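Local coordinates for putative uncharacterized protein (Streptococcus mutans, PDB 3BGK) that probably dehydrates the S-epimer of hydrated NAD(P)H at the expense of ADP, as an NnrD/CARKD-family repair enzyme acting as a homotetramer, at residues Ala300-Thr303 against Arg304-Glu308; Val276-His279 against Ser280-Ala283; Pro242-Thr246 against Gly247-Asp251. All blocks are in the same frame, centred on the assembly; numbering follows the deposited sequence.

Taken from the N terminus, contact 3 comes first, contact 2 second and contact 1 last. Each joins adjoining segments, so none closes a long loop, and the three follow in series without nesting or crossing. Contact 3 leads from the loop after strand 233-237 into the start of helix 249-263. Contact 2 lies in helix 268-287, the next helix, and contact 1 in helix 295-310, the last. Contact 2 is the middle member: His279 reaches Met249 and Ser280 reaches Gln244 of contact 3, while Leu278, Tyr281 and Ile282 pack against contact 1. Contacts 1 and 3 do not touch, their nearest atoms being about 9 Å apart.

Contact 1: Ala300-Thr303 against Arg304-Glu308; sequences AEIT and RVMKE
Arg304 and Glu301 pair one turn apart on helix 295-310, their side chains running alongside each other in the same direction. The Arg304 chain can be followed outward. Its CB sits 3.7 Å from Glu301 O, and CG, anti to the backbone N (chi1 -178°), starts an extended run that bends only at chi3. That bend turns the NE/NH2 edge of the guanidinium toward the carboxylate of Glu301. There NH2 donates to Glu301 OE1 at 2.6 Å, with OE1 practically in the guanidinium plane, and NE makes a weaker bond to the same Glu301 OE1 at 3.0 Å. One carboxylate oxygen is thus gripped by two N-H groups of one edge. It is met on its anti side, and the carboxylate and guanidinium planes are turned 46° apart, which excludes a flat two-oxygen pairing. At the far tip, Arg304 NH1 has a long salt bridge to Glu308 OE1 at 3.9 Å.

A different face of the helix is apolar. Ile302 and Met306, a selenomethionine, lie side by side, with Ile302 CG2 3.6 Å from Met306 SE. Ile302 rests on Met256 and Met306 on Phe260 of helix 249-263, while Met306 and Val305 also rest on Leu278 of helix 268-287. Thr303 packs on Val292 of a second subunit. The backbone beneath is helical by its bonds: Met306 N reaches Ile302 O at 2.8 Å and Lys307 N reaches Thr303 O at 2.8 Å. A water takes a bond from Arg304 N and gives one to Ala300 O, beside this regular pattern. Charges at spacings of three and four residues on one face, with an apolar strip on another, make this an amphipathic helix carrying an intrahelical salt-bridge network, Glu301-Arg304-Glu308.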
loop_
_atom_site.group_PDB
_atom_site.type_symbol
_atom_site.label_atom_id
_atom_site.label_comp_id
_atom_site.label_asym_id
_atom_site.label_seq_id
_atom_site.Cartn_x
_atom_site.Cartn_y
_atom_site.Cartn_z
ATOM N N ALA A 300 5.167 8.847 10.082
ATOM C CA ALA A 300 6.238 7.869 9.923
ATOM C C ALA A 300 7.431 8.144 10.846
ATOM O O ALA A 300 8.150 7.210 11.237
ATOM C CB ALA A 300 6.689 7.822 8.463
ATOM N N GLU A 301 7.620 9.419 11.197
ATOM C CA GLU A 301 8.765 9.872 11.999
ATOM C C GLU A 301 8.521 9.892 13.501
ATOM O O GLU A 301 9.476 9.956 14.277
ATOM C CB GLU A 301 9.209 11.267 11.548
ATOM C CG GLU A 301 9.690 11.339 10.094
ATOM C CD GLU A 301 10.875 10.431 9.822
ATOM O OE1 GLU A 301 11.815 10.387 10.651
ATOM O OE2 GLU A 301 10.863 9.750 8.776
ATOM N N ILE A 302 7.251 9.814 13.903
ATOM C CA ILE A 302 6.833 9.994 15.300
ATOM C C ILE A 302 7.635 9.207 16.348
ATOM O O ILE A 302 8.223 9.831 17.232
ATOM C CB ILE A 302 5.291 9.797 15.493
ATOM C CG1 ILE A 302 4.512 10.902 14.773
ATOM C CG2 ILE A 302 4.925 9.801 16.979
ATOM C CD1 ILE A 302 3.017 10.679 14.702
ATOM N N THR A 303 7.673 7.874 16.274
ATOM C CA THR A 303 8.381 7.115 17.326
ATOM C C THR A 303 9.874 7.355 17.414
ATOM O O THR A 303 10.424 7.351 18.508
ATOM C CB THR A 303 8.162 5.584 17.316
ATOM O OG1 THR A 303 8.050 5.091 15.976
ATOM C CG2 THR A 303 6.957 5.239 18.118
ATOM N N ARG A 304 10.533 7.542 16.274
ATOM C CA ARG A 304 11.964 7.846 16.290
ATOM C C ARG A 304 12.221 9.117 17.101
ATOM O O ARG A 304 13.186 9.188 17.863
ATOM C CB ARG A 304 12.529 7.978 14.872
ATOM C CG ARG A 304 14.027 8.243 14.842
ATOM C CD ARG A 304 14.555 8.496 13.428
ATOM N NE ARG A 304 13.843 9.564 12.719
ATOM C CZ ARG A 304 13.990 10.868 12.961
ATOM N NH1 ARG A 304 14.812 11.295 13.917
ATOM N NH2 ARG A 304 13.298 11.752 12.248
ATOM N N VAL A 305 11.338 10.100 16.954
ATOM C CA VAL A 305 11.496 11.388 17.626
ATOM C C VAL A 305 11.030 11.322 19.083
ATOM O O VAL A 305 11.669 11.902 19.959
ATOM C CB VAL A 305 10.791 12.529 16.860
ATOM C CG1 VAL A 305 10.964 13.854 17.585
ATOM C CG2 VAL A 305 11.336 12.632 15.434
HETATM N N MSE A 306 9.933 10.615 19.341
HETATM C CA MSE A 306 9.492 10.374 20.713
HETATM C C MSE A 306 10.577 9.642 21.495
HETATM O O MSE A 306 10.835 9.974 22.652
HETATM C CB MSE A 306 8.178 9.592 20.757
HETATM C CG MSE A 306 6.968 10.390 20.327
HETATM SE SE MSE A 306 5.274 9.458 20.565
HETATM C CE MSE A 306 5.148 9.545 22.510
ATOM N N LYS A 307 11.211 8.661 20.848
ATOM C CA LYS A 307 12.362 7.953 21.412
ATOM C C LYS A 307 13.482 8.912 21.820
ATOM O O LYS A 307 14.020 8.790 22.921
ATOM C CB LYS A 307 12.897 6.913 20.428
ATOM C CG LYS A 307 14.106 6.139 20.925
ATOM C CD LYS A 307 13.765 5.289 22.136
ATOM C CE LYS A 307 15.016 4.732 22.794
ATOM N NZ LYS A 307 14.663 3.849 23.940
ATOM N N GLU A 308 13.823 9.848 20.929
ATOM C CA GLU A 308 14.779 10.928 21.210
ATOM C C GLU A 308 14.309 11.818 22.364
ATOM O O GLU A 308 15.116 12.247 23.189
ATOM C CB GLU A 308 14.992 11.811 19.977
ATOM C CG GLU A 308 15.761 11.191 18.819
ATOM C CD GLU A 308 16.009 12.190 17.684
ATOM O OE1 GLU A 308 15.105 13.006 17.388
ATOM O OE2 GLU A 308 17.110 12.165 17.083
HETATM O O HOH W 1 9.845 6.879 13.251
#

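Contact 2: Val276-His279 against Ser280-Ala283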
loop_
_atom_site.group_PDB
_atom_site.type_symbol
_atom_site.label_atom_id
_atom_site.label_comp_id
_atom_site.label_asym_id
_atom_site.label_seq_id
_atom_site.Cartn_x
_atom_site.Cartn_y
_atom_site.Cartn_z
ATOM N N VAL A 276 0.850 18.660 20.574
ATOM C CA VAL A 276 0.805 19.786 19.648
ATOM C C VAL A 276 2.205 20.276 19.281
ATOM O O VAL A 276 2.465 20.573 18.109
ATOM C CB VAL A 276 -0.061 20.946 20.192
ATOM C CG1 VAL A 276 -0.018 22.165 19.255
ATOM C CG2 VAL A 276 -1.495 20.484 20.379
ATOM N N PHE A 277 3.105 20.342 20.261
ATOM C CA PHE A 277 4.476 20.777 19.982
ATOM C C PHE A 277 5.189 19.814 19.039
ATOM O O PHE A 277 5.800 20.240 18.059
ATOM C CB PHE A 277 5.307 20.955 21.262
ATOM C CG PHE A 277 6.789 21.154 20.999
ATOM C CD1 PHE A 277 7.293 22.411 20.669
ATOM C CD2 PHE A 277 7.675 20.077 21.053
ATOM C CE1 PHE A 277 8.652 22.592 20.410
ATOM C CE2 PHE A 277 9.033 20.252 20.793
ATOM C CZ PHE A 277 9.519 21.512 20.471
ATOM N N LEU A 278 5.114 18.521 19.345
ATOM C CA LEU A 278 5.860 17.515 18.602
ATOM C C LEU A 278 5.439 17.417 17.135
ATOM O O LEU A 278 6.271 17.267 16.248
ATOM C CB LEU A 278 5.763 16.155 19.300
ATOM C CG LEU A 278 6.865 15.163 18.932
ATOM C CD1 LEU A 278 8.228 15.711 19.300
ATOM C CD2 LEU A 278 6.607 13.858 19.629
ATOM N N HIS A 279 4.138 17.498 16.903
ATOM C CA HIS A 279 3.553 17.575 15.570
ATOM C C HIS A 279 4.300 18.602 14.701
ATOM O O HIS A 279 4.849 18.247 13.647
ATOM C CB HIS A 279 2.065 17.907 15.738
ATOM C CG HIS A 279 1.339 18.208 14.465
ATOM N ND1 HIS A 279 1.203 19.489 13.972
ATOM C CD2 HIS A 279 0.663 17.404 13.612
ATOM C CE1 HIS A 279 0.493 19.457 12.858
ATOM N NE2 HIS A 279 0.146 18.205 12.625
ATOM N N SER A 280 4.357 19.855 15.159
ATOM C CA SER A 280 5.053 20.932 14.427
ATOM C C SER A 280 6.576 20.813 14.453
ATOM O O SER A 280 7.251 21.173 13.478
ATOM C CB SER A 280 4.630 22.314 14.935
ATOM O OG SER A 280 3.381 22.693 14.381
ATOM N N TYR A 281 7.111 20.319 15.568
ATOM C CA TYR A 281 8.549 20.104 15.708
ATOM C C TYR A 281 9.065 19.117 14.668
ATOM O O TYR A 281 10.124 19.336 14.081
ATOM C CB TYR A 281 8.876 19.620 17.122
ATOM C CG TYR A 281 10.306 19.190 17.344
ATOM C CD1 TYR A 281 11.284 20.113 17.689
ATOM C CD2 TYR A 281 10.673 17.852 17.235
ATOM C CE1 TYR A 281 12.603 19.719 17.902
ATOM C CE2 TYR A 281 11.977 17.451 17.444
ATOM C CZ TYR A 281 12.938 18.388 17.780
ATOM O OH TYR A 281 14.241 17.985 17.998
ATOM N N ILE A 282 8.314 18.039 14.445
ATOM C CA ILE A 282 8.665 17.047 13.424
ATOM C C ILE A 282 8.589 17.675 12.024
ATOM O O ILE A 282 9.499 17.502 11.203
ATOM C CB ILE A 282 7.793 15.763 13.541
ATOM C CG1 ILE A 282 8.158 14.993 14.817
ATOM C CG2 ILE A 282 7.962 14.873 12.314
ATOM C CD1 ILE A 282 7.104 13.991 15.287
ATOM N N ALA A 283 7.518 18.429 11.778
ATOM C CA ALA A 283 7.325 19.140 10.519
ATOM C C ALA A 283 8.496 20.080 10.238
ATOM O O ALA A 283 8.963 20.166 9.095
ATOM C CB ALA A 283 6.003 19.904 10.529
#
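Tyr281 sits one turn beyond Phe277 on helix 268-287, where the two meet through both backbone and side chain. Tyr281 N donates to Phe277 O at 2.8 Å with an N-H...O angle of 156°, an i to i+4 bond. The next two steps repeat the pattern: Ile282 N to Leu278 O at 2.8 Å, and Ala283 N to His279 O at a longer 3.3 Å. The polar side chains look outside these two segments for partners. His279 NE2 is hydrogen-bonded to Met249 O, near the start of helix 249-263, and since a carbonyl can only accept, NE2 would carry a proton. Ser280 OG probably bonds to the side-chain amide of Gln244.

The remaining contacts are apolar. Tyr281 CB lies over one face of the Phe277 ring, 4.1 Å from its centroid and nearer the ring's margin than its middle, a CH-pi contact. The two rings are inclined by only 28° but displaced so far, with centroids 5.3 Å distant, that little of one covers the other; they meet instead where Phe277 CZ comes 3.6 Å from Tyr281 CD1. Both aromatic groups have CG anti to the backbone N, which carries them off the same side of the helix. Leu278 touches two neighbours with different atoms: CG meets Ile282 CD1 at 3.8 Å, and CD1 meets Tyr281 CD2 at 3.9 Å. Helical bonds thus satisfy three backbone N-H groups, while His279, and probably Ser280, tie this helix to the segment leading into helix 249-263, whose first turn holds Gly250 and Asp251, predicted to bind AMP and NADPHX.

Contact 3: Pro242-Thr246 against Gly247-Asp251. With PO4 (phosphate ion), chain B.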
loop_
_atom_site.group_PDB
_atom_site.type_symbol
_atom_site.label_atom_id
_atom_site.label_comp_id
_atom_site.label_asym_id
_atom_site.label_seq_id
_atom_site.Cartn_x
_atom_site.Cartn_y
_atom_site.Cartn_z
ATOM N N PRO A 242 5.068 27.160 6.947
ATOM C CA PRO A 242 4.142 27.146 5.808
ATOM C C PRO A 242 4.102 25.814 5.061
ATOM O O PRO A 242 3.149 25.550 4.333
ATOM C CB PRO A 242 4.688 28.253 4.900
ATOM C CG PRO A 242 6.127 28.343 5.241
ATOM C CD PRO A 242 6.222 28.044 6.706
ATOM N N TYR A 243 5.131 24.995 5.247
ATOM C CA TYR A 243 5.206 23.643 4.680
ATOM C C TYR A 243 4.152 22.706 5.298
ATOM O O TYR A 243 3.959 21.571 4.843
ATOM C CB TYR A 243 6.620 23.076 4.880
ATOM C CG TYR A 243 7.233 23.477 6.205
ATOM C CD1 TYR A 243 8.063 24.599 6.300
ATOM C CD2 TYR A 243 6.960 22.756 7.369
ATOM C CE1 TYR A 243 8.618 24.984 7.516
ATOM C CE2 TYR A 243 7.505 23.133 8.587
ATOM C CZ TYR A 243 8.335 24.248 8.651
ATOM O OH TYR A 243 8.885 24.621 9.854
ATOM N N GLN A 244 3.478 23.195 6.333
ATOM C CA GLN A 244 2.422 22.446 6.997
ATOM C C GLN A 244 1.044 22.743 6.425
ATOM O O GLN A 244 0.066 22.070 6.774
ATOM C CB GLN A 244 2.424 22.752 8.488
ATOM C CG GLN A 244 3.410 21.926 9.277
ATOM C CD GLN A 244 3.422 22.298 10.734
ATOM O OE1 GLN A 244 2.868 21.585 11.573
ATOM N NE2 GLN A 244 4.036 23.431 11.048
ATOM N N ALA A 245 0.960 23.747 5.556
ATOM C CA ALA A 245 -0.326 24.192 5.019
ATOM C C ALA A 245 -0.819 23.268 3.903
ATOM O O ALA A 245 -0.996 23.690 2.750
ATOM C CB ALA A 245 -0.229 25.630 4.540
ATOM N N THR A 246 -1.038 22.006 4.263
ATOM C CA THR A 246 -1.425 20.972 3.308
ATOM C C THR A 246 -2.520 20.088 3.892
ATOM O O THR A 246 -2.597 19.909 5.113
ATOM C CB THR A 246 -0.201 20.132 2.837
ATOM O OG1 THR A 246 -0.612 19.187 1.845
ATOM C CG2 THR A 246 0.449 19.390 3.991
ATOM N N GLY A 247 -3.371 19.559 3.015
ATOM C CA GLY A 247 -4.549 18.792 3.424
ATOM C C GLY A 247 -4.193 17.603 4.295
ATOM O O GLY A 247 -3.265 16.862 3.975
ATOM N N GLY A 248 -4.920 17.446 5.400
ATOM C CA GLY A 248 -4.715 16.342 6.327
ATOM C C GLY A 248 -3.847 16.627 7.541
ATOM O O GLY A 248 -3.667 15.755 8.396
HETATM N N MSE A 249 -3.309 17.843 7.616
HETATM C CA MSE A 249 -2.421 18.256 8.703
HETATM C C MSE A 249 -3.125 18.226 10.058
HETATM O O MSE A 249 -2.544 17.808 11.055
HETATM C CB MSE A 249 -1.842 19.651 8.423
HETATM C CG MSE A 249 -0.723 20.104 9.375
HETATM SE SE MSE A 249 0.839 18.916 9.450
HETATM C CE MSE A 249 1.261 18.844 7.552
ATOM N N GLY A 250 -4.379 18.660 10.082
ATOM C CA GLY A 250 -5.178 18.669 11.310
ATOM C C GLY A 250 -5.564 17.284 11.803
ATOM O O GLY A 250 -5.583 17.031 13.019
ATOM N N ASP A 251 -5.869 16.390 10.859
ATOM C CA ASP A 251 -6.219 15.009 11.174
ATOM C C ASP A 251 -5.058 14.327 11.896
ATOM O O ASP A 251 -5.253 13.687 12.935
ATOM C CB ASP A 251 -6.608 14.240 9.907
ATOM C CG ASP A 251 -7.665 14.958 9.088
ATOM O OD1 ASP A 251 -8.733 15.293 9.643
ATOM O OD2 ASP A 251 -7.432 15.182 7.879
HETATM P P PO4 B . -6.827 19.454 7.620
HETATM O O1 PO4 B . -6.621 19.397 6.121
HETATM O O2 PO4 B . -8.165 20.115 7.878
HETATM O O3 PO4 B . -6.859 18.057 8.201
HETATM O O4 PO4 B . -5.713 20.243 8.281
#
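Thr246 and Met249 bracket a phosphate-binding turn at the start of helix 249-263, consistent with the glycine-rich anion hole of ribokinase-like folds, here with the sequence Gly248-Met249-Gly250-Asp251. The turn is type II, with Gly248 as N-cap at a positive phi of 97°; a weak bond from Met249 N to Thr246 O (3.3 Å) closes it. The selenomethionine side chain doubles back at chi2 and chi3, so that Met249 CE is 3.7 Å from Thr246 CG2 and Met249 CG 3.4 Å from Gln244 O. The chain crosses the side chains of Thr246 and Gln244 at about a right angle.

On its other side the backbone holds a phosphate ion, probably from the crystallisation liquor. Gly248 N donates to its O1 at 2.7 Å, nearly straight at 169°. Gly250 N reaches its O4 at 2.7 Å, and Asp251 N its O3 at 3.3 Å. His186 NE2 also bonds the ion. Three backbone N-H groups, of Gly248, Gly250 and Asp251, converging at a helix N terminus would favour an anion electrostatically, consistent with the predicted roles of Gly250 in AMP binding and Asp251 in NADPHX binding.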